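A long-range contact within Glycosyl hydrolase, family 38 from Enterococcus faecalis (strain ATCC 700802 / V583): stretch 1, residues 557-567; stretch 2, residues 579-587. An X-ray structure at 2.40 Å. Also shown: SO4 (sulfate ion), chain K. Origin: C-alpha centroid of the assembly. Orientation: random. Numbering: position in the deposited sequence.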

# COMPACT_ATOMS: atom_id res chain seq x y z
N SER A 557 12.94 -11.59 41.90
CA SER A 557 11.51 -11.66 42.19
C SER A 557 10.78 -10.50 41.52
O SER A 557 11.38 -9.53 41.08
CB SER A 557 11.25 -11.65 43.70
OG SER A 557 11.77 -10.48 44.30
N LYS A 558 9.45 -10.64 41.46
CA LYS A 558 8.54 -9.66 40.87
C LYS A 558 8.83 -9.40 39.40
O LYS A 558 8.53 -8.32 38.88
CB LYS A 558 8.56 -8.34 41.66
CG LYS A 558 8.15 -8.50 43.12
CD LYS A 558 8.23 -7.18 43.86
CE LYS A 558 7.83 -7.34 45.31
NZ LYS A 558 7.91 -6.07 46.07
N LEU A 559 9.41 -10.37 38.71
CA LEU A 559 9.67 -10.24 37.28
C LEU A 559 8.38 -10.43 36.48
O LEU A 559 7.45 -11.10 36.93
CB LEU A 559 10.73 -11.24 36.84
CG LEU A 559 12.10 -11.11 37.50
CD1 LEU A 559 13.02 -12.25 37.09
CD2 LEU A 559 12.73 -9.77 37.14
N LEU A 560 8.36 -9.85 35.29
CA LEU A 560 7.20 -9.90 34.39
C LEU A 560 5.97 -9.26 35.05
O LEU A 560 4.90 -9.85 35.13
CB LEU A 560 6.90 -11.34 33.95
CG LEU A 560 6.01 -11.53 32.72
CD1 LEU A 560 6.72 -11.07 31.46
CD2 LEU A 560 5.55 -12.97 32.60
N THR A 561 6.15 -8.03 35.52
CA THR A 561 5.06 -7.23 36.08
C THR A 561 4.65 -6.18 35.06
O THR A 561 5.50 -5.48 34.50
CB THR A 561 5.48 -6.57 37.39
OG1 THR A 561 5.72 -7.57 38.38
CG2 THR A 561 4.39 -5.63 37.89
N PHE A 562 3.35 -6.08 34.81
CA PHE A 562 2.82 -5.16 33.81
C PHE A 562 2.34 -3.87 34.46
O PHE A 562 1.77 -3.89 35.56
CB PHE A 562 1.68 -5.82 33.03
CG PHE A 562 2.11 -7.03 32.24
CD1 PHE A 562 2.75 -6.88 31.02
CD2 PHE A 562 1.88 -8.31 32.72
CE1 PHE A 562 3.16 -7.98 30.30
CE2 PHE A 562 2.29 -9.41 32.00
CZ PHE A 562 2.92 -9.25 30.79
N GLU A 563 2.56 -2.76 33.77
CA GLU A 563 2.25 -1.44 34.29
C GLU A 563 1.65 -0.59 33.18
O GLU A 563 2.25 -0.47 32.10
CB GLU A 563 3.50 -0.75 34.85
CG GLU A 563 3.27 0.67 35.34
CD GLU A 563 4.56 1.47 35.39
OE1 GLU A 563 5.00 1.97 34.33
OE2 GLU A 563 5.14 1.60 36.49
N ASP A 564 0.47 -0.02 33.43
CA ASP A 564 -0.21 0.83 32.47
C ASP A 564 -0.42 2.21 33.09
O ASP A 564 -0.92 2.32 34.21
CB ASP A 564 -1.54 0.23 32.03
CG ASP A 564 -2.24 1.08 30.99
OD1 ASP A 564 -1.95 0.91 29.78
OD2 ASP A 564 -3.09 1.92 31.36
N THR A 565 -0.04 3.24 32.35
CA THR A 565 -0.27 4.62 32.75
C THR A 565 -0.90 5.38 31.58
O THR A 565 -0.88 4.92 30.44
CB THR A 565 1.03 5.33 33.18
OG1 THR A 565 1.86 5.53 32.03
CG2 THR A 565 1.78 4.49 34.20
N GLY A 566 -1.45 6.55 31.89
CA GLY A 566 -1.98 7.40 30.86
C GLY A 566 -0.88 8.07 30.05
O GLY A 566 0.28 8.16 30.47
N ASP A 567 -1.25 8.54 28.86
CA ASP A 567 -0.31 9.25 28.00
C ASP A 567 -1.10 10.28 27.21
O ASP A 567 -1.90 9.92 26.34
CB ASP A 567 0.44 8.29 27.08
CG ASP A 567 1.43 9.01 26.18
OD1 ASP A 567 1.77 10.17 26.47
OD2 ASP A 567 1.89 8.39 25.20
S SO4 K . 9.25 -7.63 49.07
O1 SO4 K . 10.09 -8.25 48.05
O2 SO4 K . 7.94 -8.28 49.08
O3 SO4 K . 9.87 -7.77 50.38
O4 SO4 K . 9.08 -6.21 48.76
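Stretch 2 579-587: EDQGITTEN

Stretch 2 runs antiparallel beside the strand 561-566: the end-to-end directions of the touching parts, CA 558 to 566 and CA 580 to 586, lie 158° apart, and the contact buries 459 Å² summed over both sides. Glu-579 is out of reach, so contact begins at Asp-580. Its CA-to-CB bond points toward stretch 1, with chi1 t, and its carboxylate accepts twice: Gly-566 N donates to Asp-580 OD2 at 2.6 Å with an angle of 169°, while Gly-582 N donates to Asp-580 OD1 at 3.0 Å. One carboxylate thus holds Gly-566, the last residue of the strand, and the backbone of Gly-582 two residues on from itself. The CA-to-CB bond of Gln-581 points away from stretch 1. Gly-582, at phi/psi 91/162, lies against Thr-565, its CA 3.8 Å from Thr-565 CG2; a CB here would be jammed against the carbonyl O of Gln-581, so the backbone itself calls for glycine.

Ile-583 and Thr-584 have extended backbones, at -136/125 and -123/162. Ile-583 forms a hydrogen-bonded pair with Asp-564, CA to CA 5.2 Å: Asp-564 N to Ile-583 O measures 2.8 Å at a nearly straight 175°, and Ile-583 N to Asp-564 O 2.9 Å at 143°. Their side chains share one face of the sheet. Thr-584 and Glu-563 form the next, non-hydrogen-bonded pair, CA to CA 4.4 Å, with side chains on the other face. Here Thr-584 OG1 donates to Phe-562 O at 3.2 Å and accepts from Glu-586 N at 3.3 Å.

At Thr-585 phi/psi changes to -91/9, and two further hydrogen bonds hold the residue to Phe-562: Thr-585 N donates to Phe-562 O at 3.1 Å, and Phe-562 N to Thr-585 OG1 at 3.1 Å and 160°, the hydroxyl replacing a backbone acceptor. Finally, Glu-586 OE2 lies 3.9 Å from Lys-558 NZ, a long salt bridge; the same NZ donates to sulfate O4 at 2.9 Å.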

# COMPACT_ATOMS: atom_id res chain seq x y z
N GLU A 579 -2.09 13.68 37.51
CA GLU A 579 -2.69 12.97 38.63
C GLU A 579 -2.60 11.45 38.50
O GLU A 579 -2.94 10.74 39.45
CB GLU A 579 -4.16 13.38 38.80
CG GLU A 579 -4.40 14.88 38.77
CD GLU A 579 -3.52 15.64 39.74
OE1 GLU A 579 -3.31 15.16 40.87
OE2 GLU A 579 -3.03 16.73 39.37
N ASP A 580 -2.17 10.94 37.35
CA ASP A 580 -2.10 9.51 37.14
C ASP A 580 -0.93 8.91 37.92
O ASP A 580 0.21 9.37 37.81
CB ASP A 580 -1.95 9.20 35.65
CG ASP A 580 -1.89 7.71 35.37
OD1 ASP A 580 -2.45 6.92 36.16
OD2 ASP A 580 -1.30 7.32 34.34
N GLN A 581 -1.22 7.88 38.71
CA GLN A 581 -0.22 7.19 39.51
C GLN A 581 -0.00 5.75 39.05
O GLN A 581 0.70 4.99 39.72
CB GLN A 581 -0.60 7.23 40.99
CG GLN A 581 -0.51 8.62 41.59
CD GLN A 581 -1.26 8.74 42.91
OE1 GLN A 581 -2.41 8.31 43.02
NE2 GLN A 581 -0.61 9.32 43.91
N GLY A 582 -0.59 5.36 37.92
CA GLY A 582 -0.32 4.07 37.32
C GLY A 582 -1.26 2.98 37.80
O GLY A 582 -1.93 3.09 38.82
N ILE A 583 -1.29 1.90 37.02
CA ILE A 583 -2.05 0.70 37.35
C ILE A 583 -1.17 -0.51 37.05
O ILE A 583 -0.66 -0.64 35.93
CB ILE A 583 -3.37 0.61 36.56
CG1 ILE A 583 -4.32 1.75 36.95
CG2 ILE A 583 -4.04 -0.74 36.78
CD1 ILE A 583 -5.60 1.78 36.15
N THR A 584 -0.98 -1.37 38.04
CA THR A 584 -0.06 -2.49 37.92
C THR A 584 -0.79 -3.81 38.18
O THR A 584 -1.88 -3.84 38.76
CB THR A 584 1.11 -2.35 38.90
OG1 THR A 584 2.05 -3.41 38.68
CG2 THR A 584 0.62 -2.42 40.34
N THR A 585 -0.16 -4.90 37.73
CA THR A 585 -0.66 -6.24 37.99
C THR A 585 -0.07 -6.84 39.26
O THR A 585 -0.28 -8.03 39.52
CB THR A 585 -0.35 -7.16 36.80
OG1 THR A 585 1.06 -7.21 36.59
CG2 THR A 585 -1.03 -6.64 35.54
N GLU A 586 0.64 -6.05 40.06
CA GLU A 586 1.26 -6.57 41.28
C GLU A 586 0.22 -7.06 42.28
O GLU A 586 0.49 -7.99 43.05
CB GLU A 586 2.14 -5.50 41.92
CG GLU A 586 2.93 -5.98 43.13
CD GLU A 586 3.48 -4.84 43.96
OE1 GLU A 586 3.06 -3.69 43.76
OE2 GLU A 586 4.34 -5.11 44.83
N ASN A 587 -0.96 -6.46 42.28
CA ASN A 587 -2.02 -6.86 43.19
C ASN A 587 -3.22 -7.41 42.42
O ASN A 587 -4.32 -6.87 42.51
CB ASN A 587 -2.44 -5.68 44.07